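Local coordinates for protein transaminase (Bacillus megaterium, PDB 5G0A) that probably transfers amino groups between amines and carbonyl compounds with S-selectivity, using pyridoxal-5'-phosphate, as a class-III aminotransferase, at residues Lys114-Ser119 / His323-Val328; Arg133-Arg138 / Ala317-Lys322; Lys280-Gln285 / Asp292-Gly297. One frame throughout, in Å; residues are numbered along the deposited sequence.

Contact 1 of 3, residues Lys114-Ser119 / His323-Val328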
loop_
_atom_site.group_PDB
_atom_site.type_symbol
_atom_site.label_atom_id
_atom_site.label_comp_id
_atom_site.label_asym_id
_atom_site.label_seq_id
_atom_site.Cartn_x
_atom_site.Cartn_y
_atom_site.Cartn_z
ATOM N N LYS B 114 -6.557 -30.939 3.217
ATOM C CA LYS B 114 -7.380 -30.787 2.025
ATOM C C LYS B 114 -6.621 -30.067 0.891
ATOM O O LYS B 114 -5.707 -29.311 1.136
ATOM C CB LYS B 114 -8.646 -29.989 2.351
ATOM C CG LYS B 114 -9.743 -30.774 3.060
ATOM C CD LYS B 114 -11.018 -29.958 3.113
ATOM C CE LYS B 114 -12.253 -30.821 3.367
ATOM N NZ LYS B 114 -13.461 -29.984 3.117
ATOM N N VAL B 115 -7.033 -30.341 -0.344
ATOM C CA VAL B 115 -6.463 -29.740 -1.550
ATOM C C VAL B 115 -7.488 -28.793 -2.211
ATOM O O VAL B 115 -8.728 -29.054 -2.214
ATOM C CB VAL B 115 -6.067 -30.842 -2.589
ATOM C CG1 VAL B 115 -5.555 -30.234 -3.890
ATOM C CG2 VAL B 115 -5.034 -31.815 -2.034
ATOM N N ARG B 116 -6.975 -27.710 -2.792
ATOM C CA ARG B 116 -7.747 -26.916 -3.769
ATOM C C ARG B 116 -6.964 -26.931 -5.056
ATOM O O ARG B 116 -5.802 -26.512 -5.074
ATOM C CB ARG B 116 -7.956 -25.458 -3.331
ATOM C CG ARG B 116 -8.522 -24.569 -4.463
ATOM C CD ARG B 116 -9.394 -23.434 -3.920
ATOM N NE ARG B 116 -9.844 -22.507 -4.987
ATOM C CZ ARG B 116 -10.909 -22.703 -5.756
ATOM N NH1 ARG B 116 -11.632 -23.820 -5.637
ATOM N NH2 ARG B 116 -11.220 -21.794 -6.669
ATOM N N PHE B 117 -7.584 -27.421 -6.131
ATOM C CA PHE B 117 -6.917 -27.393 -7.430
ATOM C C PHE B 117 -7.197 -26.082 -8.148
ATOM O O PHE B 117 -8.327 -25.574 -8.124
ATOM C CB PHE B 117 -7.397 -28.564 -8.296
ATOM C CG PHE B 117 -6.924 -29.899 -7.797
ATOM C CD1 PHE B 117 -5.608 -30.279 -7.999
ATOM C CD2 PHE B 117 -7.801 -30.773 -7.134
ATOM C CE1 PHE B 117 -5.137 -31.517 -7.555
ATOM C CE2 PHE B 117 -7.350 -32.007 -6.674
ATOM C CZ PHE B 117 -6.017 -32.378 -6.892
ATOM N N VAL B 118 -6.158 -25.585 -8.804
ATOM C CA VAL B 118 -6.235 -24.422 -9.683
ATOM C C VAL B 118 -5.506 -24.744 -10.984
ATOM O O VAL B 118 -5.219 -25.910 -11.259
ATOM C CB VAL B 118 -5.677 -23.150 -8.976
ATOM C CG1 VAL B 118 -6.644 -22.683 -7.880
ATOM C CG2 VAL B 118 -4.286 -23.409 -8.379
ATOM N N SER B 119 -5.204 -23.734 -11.814
ATOM C CA SER B 119 -4.652 -24.077 -13.145
ATOM C C SER B 119 -3.164 -23.870 -13.311
ATOM O O SER B 119 -2.590 -24.375 -14.274
ATOM C CB SER B 119 -5.375 -23.298 -14.279
ATOM O OG SER B 119 -6.733 -23.681 -14.340
ATOM N N HIS B 323 -16.572 -22.145 7.359
ATOM C CA HIS B 323 -17.034 -20.907 6.729
ATOM C C HIS B 323 -17.418 -21.113 5.279
ATOM O O HIS B 323 -17.101 -22.160 4.682
ATOM C CB HIS B 323 -15.901 -19.868 6.812
ATOM C CG HIS B 323 -15.403 -19.654 8.201
ATOM N ND1 HIS B 323 -14.262 -20.260 8.685
ATOM C CD2 HIS B 323 -15.924 -18.952 9.232
ATOM C CE1 HIS B 323 -14.082 -19.906 9.944
ATOM N NE2 HIS B 323 -15.071 -19.110 10.299
ATOM N N ARG B 324 -18.123 -20.123 4.731
ATOM C CA ARG B 324 -18.415 -20.065 3.302
ATOM C C ARG B 324 -17.316 -19.213 2.672
ATOM O O ARG B 324 -17.188 -18.030 2.979
ATOM C CB ARG B 324 -19.771 -19.424 3.039
ATOM C CG ARG B 324 -20.928 -20.263 3.557
ATOM C CD ARG B 324 -22.241 -19.578 3.298
ATOM N NE ARG B 324 -23.349 -20.471 3.661
ATOM C CZ ARG B 324 -24.589 -20.076 3.924
ATOM N NH1 ARG B 324 -24.921 -18.789 3.913
ATOM N NH2 ARG B 324 -25.502 -21.000 4.207
ATOM N N TRP B 325 -16.534 -19.826 1.790
ATOM C CA TRP B 325 -15.376 -19.148 1.194
ATOM C C TRP B 325 -15.772 -18.654 -0.195
ATOM O O TRP B 325 -16.104 -19.452 -1.053
ATOM C CB TRP B 325 -14.210 -20.129 1.086
ATOM C CG TRP B 325 -12.920 -19.520 0.618
ATOM C CD1 TRP B 325 -12.556 -18.188 0.675
ATOM C CD2 TRP B 325 -11.779 -20.229 0.133
ATOM N NE1 TRP B 325 -11.252 -18.037 0.222
ATOM C CE2 TRP B 325 -10.763 -19.271 -0.129
ATOM C CE3 TRP B 325 -11.515 -21.588 -0.126
ATOM C CZ2 TRP B 325 -9.503 -19.628 -0.634
ATOM C CZ3 TRP B 325 -10.260 -21.954 -0.630
ATOM C CH2 TRP B 325 -9.261 -20.971 -0.864
ATOM N N GLU B 326 -15.745 -17.333 -0.390
ATOM C CA GLU B 326 -16.328 -16.705 -1.583
ATOM C C GLU B 326 -15.284 -16.557 -2.684
ATOM O O GLU B 326 -14.985 -15.433 -3.141
ATOM C CB GLU B 326 -16.881 -15.337 -1.214
ATOM C CG GLU B 326 -18.076 -15.431 -0.251
ATOM C CD GLU B 326 -18.618 -14.063 0.123
ATOM O OE1 GLU B 326 -17.818 -13.214 0.536
ATOM O OE2 GLU B 326 -19.846 -13.838 0.036
ATOM N N SER B 327 -14.750 -17.697 -3.119
ATOM C CA SER B 327 -13.661 -17.676 -4.101
ATOM C C SER B 327 -14.005 -18.577 -5.270
ATOM O O SER B 327 -14.336 -19.762 -5.080
ATOM C CB SER B 327 -12.360 -18.135 -3.441
ATOM O OG SER B 327 -11.213 -17.729 -4.195
ATOM N N VAL B 328 -13.951 -18.017 -6.482
ATOM C CA VAL B 328 -14.197 -18.840 -7.666
ATOM C C VAL B 328 -13.114 -18.585 -8.707
ATOM O O VAL B 328 -12.635 -17.448 -8.883
ATOM C CB VAL B 328 -15.620 -18.599 -8.252
ATOM C CG1 VAL B 328 -15.831 -17.125 -8.592
ATOM C CG2 VAL B 328 -15.890 -19.511 -9.461
HETATM O O HOH W 1 -10.405 -18.926 -6.644
#
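Arg116 reaches from strand 112-118 across to the indole of Trp325, and its aliphatic part does the touching: CD of Arg116 lies 3.7 Å from CZ3 of Trp325 and 3.9 Å from CH2 of the same ring. Both side chains leave the backbone with CG anti to N (chi1 169° for Arg116, -174° for Trp325), and the arginine then runs extended from CG to NE, long enough to carry the guanidinium past the benzo end of the indole. The guanidinium plane is turned 68° from the indole plane, so the two groups do not stack. Beyond the ring, water 1 bridges the segments: it accepts from NH2 of Arg116 at 3.0 Å and lies 2.8 Å from OG of Ser327. The other end group, NH1, forms a salt bridge with Asp87, which holds the charge from a second direction. CB of Ser327 lies over one face of the Trp325 ring, toward its rim, 3.8 Å above the plane, and its OG also hydrogen-bonds Ser166 of the second subunit. Arg324 and Trp325 pair antiparallel with a strand of that second subunit, and the Val328 side chain comes within about 6 Å of a bound pyridoxal-5'-phosphate; an edge strand of the large-domain sheet thus meets the subunit interface beside a cofactor site, as in class-III aminotransferases.

Contact 2 of 3, residues Arg133-Arg138 / Ala317-Lys322. Unlike the reference sequence in segment 317-322: Ala318 (reference Glu), Lys322 (reference Arg).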
loop_
_atom_site.group_PDB
_atom_site.type_symbol
_atom_site.label_atom_id
_atom_site.label_comp_id
_atom_site.label_asym_id
_atom_site.label_seq_id
_atom_site.Cartn_x
_atom_site.Cartn_y
_atom_site.Cartn_z
ATOM N N ARG B 133 -3.341 -16.087 5.285
ATOM C CA ARG B 133 -3.815 -14.816 5.871
ATOM C C ARG B 133 -5.173 -14.938 6.517
ATOM O O ARG B 133 -5.386 -14.398 7.614
ATOM C CB ARG B 133 -3.778 -13.683 4.818
ATOM C CG ARG B 133 -2.340 -13.360 4.436
ATOM C CD ARG B 133 -2.277 -12.486 3.173
ATOM N NE ARG B 133 -1.019 -11.742 3.136
ATOM C CZ ARG B 133 -0.320 -11.474 2.044
ATOM N NH1 ARG B 133 -0.734 -11.899 0.845
ATOM N NH2 ARG B 133 0.805 -10.764 2.162
ATOM N N LEU B 134 -6.094 -15.662 5.872
ATOM C CA LEU B 134 -7.417 -15.860 6.458
ATOM C C LEU B 134 -7.340 -16.715 7.734
ATOM O O LEU B 134 -7.992 -16.378 8.735
ATOM C CB LEU B 134 -8.399 -16.505 5.485
ATOM C CG LEU B 134 -8.941 -15.591 4.366
ATOM C CD1 LEU B 134 -9.507 -16.437 3.229
ATOM C CD2 LEU B 134 -9.950 -14.527 4.833
ATOM N N TYR B 135 -6.569 -17.796 7.686
ATOM C CA TYR B 135 -6.509 -18.695 8.870
ATOM C C TYR B 135 -5.943 -17.957 10.085
ATOM O O TYR B 135 -6.462 -18.063 11.222
ATOM C CB TYR B 135 -5.647 -19.928 8.535
ATOM C CG TYR B 135 -5.454 -20.832 9.731
ATOM C CD1 TYR B 135 -6.462 -21.705 10.129
ATOM C CD2 TYR B 135 -4.281 -20.758 10.478
ATOM C CE1 TYR B 135 -6.287 -22.510 11.250
ATOM C CE2 TYR B 135 -4.092 -21.565 11.594
ATOM C CZ TYR B 135 -5.096 -22.419 11.964
ATOM O OH TYR B 135 -4.875 -23.195 13.086
ATOM N N THR B 136 -4.854 -17.238 9.857
ATOM C CA THR B 136 -4.185 -16.550 10.966
ATOM C C THR B 136 -4.870 -15.231 11.294
ATOM O O THR B 136 -4.666 -14.684 12.384
ATOM C CB THR B 136 -2.714 -16.269 10.670
ATOM O OG1 THR B 136 -2.625 -15.409 9.509
ATOM C CG2 THR B 136 -1.872 -17.606 10.471
ATOM N N ASN B 137 -5.672 -14.722 10.348
ATOM C CA ASN B 137 -6.218 -13.336 10.422
ATOM C C ASN B 137 -5.086 -12.306 10.581
ATOM O O ASN B 137 -5.166 -11.390 11.423
ATOM C CB ASN B 137 -7.260 -13.194 11.551
ATOM C CG ASN B 137 -8.117 -11.933 11.425
ATOM O OD1 ASN B 137 -8.535 -11.338 12.443
ATOM N ND2 ASN B 137 -8.419 -11.540 10.194
ATOM N N ARG B 138 -4.029 -12.471 9.788
ATOM C CA ARG B 138 -2.832 -11.614 9.859
ATOM C C ARG B 138 -2.354 -11.282 8.448
ATOM O O ARG B 138 -2.487 -12.124 7.551
ATOM C CB ARG B 138 -1.672 -12.321 10.569
ATOM C CG ARG B 138 -1.952 -12.728 12.012
ATOM C CD ARG B 138 -0.749 -13.500 12.509
ATOM N NE ARG B 138 -1.075 -14.186 13.764
ATOM C CZ ARG B 138 -0.338 -15.187 14.255
ATOM N NH1 ARG B 138 0.733 -15.609 13.587
ATOM N NH2 ARG B 138 -0.707 -15.778 15.404
ATOM N N ALA B 317 -7.570 -26.824 7.131
ATOM C CA ALA B 317 -8.794 -27.340 6.512
ATOM C C ALA B 317 -10.010 -27.289 7.434
ATOM O O ALA B 317 -11.096 -26.924 7.015
ATOM C CB ALA B 317 -8.576 -28.755 5.994
ATOM N N ALA B 318 -9.822 -27.646 8.706
ATOM C CA ALA B 318 -10.945 -27.654 9.644
ATOM C C ALA B 318 -11.496 -26.232 9.848
ATOM O O ALA B 318 -12.700 -26.036 9.939
ATOM C CB ALA B 318 -10.518 -28.276 10.978
ATOM N N PHE B 319 -10.596 -25.249 9.857
ATOM C CA PHE B 319 -10.975 -23.852 9.982
ATOM C C PHE B 319 -11.737 -23.400 8.739
ATOM O O PHE B 319 -12.850 -22.879 8.835
ATOM C CB PHE B 319 -9.737 -22.983 10.192
ATOM C CG PHE B 319 -10.009 -21.504 10.044
ATOM C CD1 PHE B 319 -10.520 -20.759 11.108
ATOM C CD2 PHE B 319 -9.752 -20.856 8.830
ATOM C CE1 PHE B 319 -10.746 -19.394 10.972
ATOM C CE2 PHE B 319 -9.991 -19.487 8.691
ATOM C CZ PHE B 319 -10.486 -18.757 9.764
ATOM N N MET B 320 -11.150 -23.635 7.567
ATOM C CA MET B 320 -11.816 -23.225 6.313
ATOM C C MET B 320 -13.194 -23.861 6.170
ATOM O O MET B 320 -14.160 -23.214 5.742
ATOM C CB MET B 320 -10.924 -23.531 5.098
ATOM C CG MET B 320 -9.633 -22.708 5.097
ATOM S SD MET B 320 -9.832 -20.917 4.887
ATOM C CE MET B 320 -10.496 -20.749 3.220
ATOM N N ASP B 321 -13.300 -25.120 6.594
ATOM C CA ASP B 321 -14.555 -25.865 6.529
ATOM C C ASP B 321 -15.718 -25.259 7.314
ATOM O O ASP B 321 -16.882 -25.564 7.023
ATOM C CB ASP B 321 -14.338 -27.288 7.052
ATOM C CG ASP B 321 -13.793 -28.245 5.994
ATOM O OD1 ASP B 321 -13.653 -27.884 4.798
ATOM O OD2 ASP B 321 -13.519 -29.398 6.378
ATOM N N LYS B 322 -15.412 -24.426 8.308
ATOM C CA LYS B 322 -16.449 -23.812 9.144
ATOM C C LYS B 322 -17.075 -22.566 8.519
ATOM O O LYS B 322 -18.007 -22.001 9.082
ATOM C CB LYS B 322 -15.896 -23.453 10.533
ATOM C CG LYS B 322 -15.602 -24.660 11.407
ATOM C CD LYS B 322 -14.837 -24.221 12.648
ATOM C CE LYS B 322 -14.432 -25.438 13.477
ATOM N NZ LYS B 322 -15.537 -25.939 14.346
#
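Tyr135 and Phe319 meet as an offset edge-to-face pair between helices 121-136 and 314-321. The tyrosine supplies the edge and the phenylalanine the face, with centroids 5.3 Å apart and planes at 86°. CD1 of Tyr135 makes the closest approach, 3.5 Å from CB of Phe319, and that methylene lies in the plane of the tyrosine ring, at its edge. Phe319 is directed at helix 121-136, its ring swung away from its own backbone N by a chi1 of 168°, while the Tyr135 ring lies alongside and offers its CD1-CE1 edge.

Phe319 also leans on the backbone of the first helix. Its CZ is 3.6 Å from O of Leu134, CE2 is 3.6 Å from CA of Tyr135, and O of Tyr135 lies over one face of its ring. These carbonyls belong to the last turn of helix 121-136, which ends in a Schellman motif: Arg138 N bonds to Arg133 O at 3.2 Å and Asn137 N weakly to Leu134 O, with Asn137 at positive phi as the C-prime residue. The phenylalanine therefore packs against a helix terminus, in the large domain of the aminotransferase fold.

Purely aliphatic contact is looser. CD1 of Leu134 and CE of Met320 are 4.4 Å apart; the methionine folds at chi2 and chi3, which brings its methyl nearer the leucine than its CB direction alone would suggest. Leu134 and Met320 both pack on Trp325 of strand 324-325 as well.

No hydrogen bond crosses between the segments. From the second subunit, Leu168 packs on Phe319 and Ser166 on Leu134.

Contact 3 of 3, residues Lys280-Gln285 / Asp292-Gly297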
loop_
_atom_site.group_PDB
_atom_site.type_symbol
_atom_site.label_atom_id
_atom_site.label_comp_id
_atom_site.label_asym_id
_atom_site.label_seq_id
_atom_site.Cartn_x
_atom_site.Cartn_y
_atom_site.Cartn_z
ATOM N N LYS B 280 12.774 -37.457 -4.009
ATOM C CA LYS B 280 11.732 -37.836 -3.057
ATOM C C LYS B 280 10.438 -37.244 -3.614
ATOM O O LYS B 280 10.493 -36.484 -4.595
ATOM C CB LYS B 280 12.030 -37.282 -1.655
ATOM C CG LYS B 280 13.247 -37.931 -0.989
ATOM C CD LYS B 280 13.422 -37.490 0.456
ATOM C CE LYS B 280 14.585 -38.252 1.108
ATOM N NZ LYS B 280 14.197 -39.656 1.462
ATOM N N TRP B 281 9.293 -37.604 -3.045
ATOM C CA TRP B 281 8.019 -37.056 -3.557
ATOM C C TRP B 281 8.057 -35.522 -3.534
ATOM O O TRP B 281 7.720 -34.871 -4.531
ATOM C CB TRP B 281 6.821 -37.592 -2.811
ATOM C CG TRP B 281 6.411 -38.940 -3.361
ATOM C CD1 TRP B 281 6.594 -40.156 -2.757
ATOM C CD2 TRP B 281 5.779 -39.204 -4.624
ATOM N NE1 TRP B 281 6.116 -41.174 -3.575
ATOM C CE2 TRP B 281 5.588 -40.616 -4.711
ATOM C CE3 TRP B 281 5.340 -38.396 -5.682
ATOM C CZ2 TRP B 281 4.996 -41.225 -5.817
ATOM C CZ3 TRP B 281 4.736 -39.009 -6.791
ATOM C CH2 TRP B 281 4.571 -40.405 -6.847
ATOM N N PHE B 282 8.514 -34.958 -2.414
ATOM C CA PHE B 282 8.599 -33.489 -2.287
ATOM C C PHE B 282 9.923 -33.036 -1.701
ATOM O O PHE B 282 10.536 -33.756 -0.909
ATOM C CB PHE B 282 7.456 -32.966 -1.425
ATOM C CG PHE B 282 6.114 -33.159 -2.045
ATOM C CD1 PHE B 282 5.687 -32.298 -3.047
ATOM C CD2 PHE B 282 5.289 -34.205 -1.660
ATOM C CE1 PHE B 282 4.425 -32.469 -3.641
ATOM C CE2 PHE B 282 4.037 -34.381 -2.235
ATOM C CZ PHE B 282 3.614 -33.529 -3.242
ATOM N N GLY B 283 10.358 -31.844 -2.107
ATOM C CA GLY B 283 11.634 -31.279 -1.666
ATOM C C GLY B 283 11.774 -31.204 -0.158
ATOM O O GLY B 283 12.864 -31.481 0.366
ATOM N N TYR B 284 10.703 -30.843 0.543
ATOM C CA TYR B 284 10.786 -30.691 2.014
ATOM C C TYR B 284 11.119 -32.009 2.705
ATOM O O TYR B 284 11.597 -32.011 3.838
ATOM C CB TYR B 284 9.509 -30.072 2.640
ATOM C CG TYR B 284 8.291 -30.983 2.666
ATOM C CD1 TYR B 284 8.099 -31.896 3.715
ATOM C CD2 TYR B 284 7.325 -30.918 1.655
ATOM C CE1 TYR B 284 6.992 -32.717 3.751
ATOM C CE2 TYR B 284 6.201 -31.744 1.677
ATOM C CZ TYR B 284 6.060 -32.656 2.721
ATOM O OH TYR B 284 4.962 -33.471 2.769
ATOM N N GLN B 285 10.827 -33.122 2.036
ATOM C CA GLN B 285 11.018 -34.455 2.649
ATOM C C GLN B 285 12.473 -34.838 2.884
ATOM O O GLN B 285 12.759 -35.793 3.628
ATOM C CB GLN B 285 10.300 -35.539 1.843
ATOM C CG GLN B 285 8.793 -35.348 1.887
ATOM C CD GLN B 285 8.036 -36.356 1.052
ATOM O OE1 GLN B 285 8.394 -36.645 -0.098
ATOM N NE2 GLN B 285 6.984 -36.897 1.627
ATOM N N ASP B 292 2.933 -26.407 6.907
ATOM C CA ASP B 292 1.514 -26.165 7.146
ATOM C C ASP B 292 0.726 -26.130 5.837
ATOM O O ASP B 292 -0.459 -26.457 5.796
ATOM C CB ASP B 292 1.338 -24.822 7.874
ATOM C CG ASP B 292 1.968 -24.839 9.262
ATOM O OD1 ASP B 292 1.382 -25.487 10.158
ATOM O OD2 ASP B 292 3.031 -24.231 9.444
ATOM N N ILE B 293 1.407 -25.686 4.788
ATOM C CA ILE B 293 0.799 -25.545 3.451
ATOM C C ILE B 293 1.889 -25.811 2.428
ATOM O O ILE B 293 3.043 -25.381 2.620
ATOM C CB ILE B 293 0.281 -24.083 3.200
ATOM C CG1 ILE B 293 -0.807 -23.694 4.196
ATOM C CG2 ILE B 293 -0.223 -23.917 1.769
ATOM C CD1 ILE B 293 -1.180 -22.207 4.173
ATOM N N ILE B 294 1.552 -26.536 1.352
ATOM C CA ILE B 294 2.412 -26.538 0.153
ATOM C C ILE B 294 1.661 -26.094 -1.098
ATOM O O ILE B 294 0.439 -26.232 -1.186
ATOM C CB ILE B 294 3.139 -27.885 -0.146
ATOM C CG1 ILE B 294 2.149 -28.985 -0.597
ATOM C CG2 ILE B 294 4.071 -28.254 1.040
ATOM C CD1 ILE B 294 2.866 -30.281 -1.010
ATOM N N THR B 295 2.431 -25.565 -2.041
ATOM C CA THR B 295 1.919 -25.179 -3.355
ATOM C C THR B 295 2.539 -26.076 -4.412
ATOM O O THR B 295 3.709 -26.459 -4.300
ATOM C CB THR B 295 2.213 -23.696 -3.658
ATOM O OG1 THR B 295 3.599 -23.430 -3.445
ATOM C CG2 THR B 295 1.386 -22.796 -2.749
ATOM N N MET B 296 1.749 -26.385 -5.438
ATOM C CA MET B 296 2.134 -27.366 -6.479
ATOM C C MET B 296 1.748 -26.864 -7.856
ATOM O O MET B 296 0.812 -26.087 -8.011
ATOM C CB MET B 296 1.440 -28.715 -6.233
ATOM C CG MET B 296 1.870 -29.409 -4.938
ATOM S SD MET B 296 0.735 -30.714 -4.457
ATOM C CE MET B 296 -0.551 -29.748 -3.663
ATOM N N GLY B 297 2.476 -27.353 -8.845
ATOM C CA GLY B 297 2.291 -27.025 -10.271
ATOM C C GLY B 297 3.288 -27.933 -11.004
ATOM O O GLY B 297 3.714 -28.955 -10.454
#
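Ile294, Phe282 and Tyr284 carry most of this contact, with the isoleucine of strand 293-296 sending one branch to each aromatic ring. Its CD1 methyl sits over a face of Phe282 in a CH-pi contact, 4.0 Å from the centroid and 20° off the ring normal; CE1 of Phe282 is the nearest atom, 3.8 Å from CD1. The other branch, CG2, lies 4.1 Å from CE2 of Tyr284. Chi1 of 69° places CG1 of Ile294 between the backbone N and the carbonyl carbon, and the extended chi2 carries CD1 out to the phenylalanine.

Two residues along the same strand, Met296 adds a Met-aromatic contact, its SD 4.2 Å from CE1 of Phe282 and oblique to the ring. The Phe282 backbone is fixed as well: its N-H bonds to OE1 of Gln285 at 2.9 Å, from above the carbonyl plane, and its O accepts from Gln285 N. With an alanine here instead of Phe282, the Ile294 methyl and Met296 sulfur would probably lose their aromatic partner, opening a gap between loop and strand.

Tyr284 keeps its polar end away from Ile294, with OH bonded to Glu109 and Trp111. The loop links strands 265-269 and 293-296 of the large-domain sheet, and the Met296 side chain is about 9 Å from the bound pyridoxal-5'-phosphate. Loop and strand are thus joined by apolar, CH-pi and sulfur-aromatic contact, with no hydrogen bond between these segments.

How the contacts relate
Contacts 1 and 3 are buried and reach the same seven-stranded sheet, at its outermost strand 112-118 and at inner strand 293-296; contact 2, partly buried, joins two helices farther from the chain centre. Contacts 1 and 2 touch directly: Lys114 NZ is 2.7 Å from Asp321 OD1 in a salt bridge, and CD2 of Trp325 is 3.4 Å from CE of Met320. Both also meet the second subunit, and their elements follow one another in the chain, strand 112-118 with helix 121-136 and helix 314-321 with strand 324-325. Chemistry shifts with place: charge and water in contact 1, aromatic and helix-end packing in contact 2, apolar and sulfur contacts in contact 3.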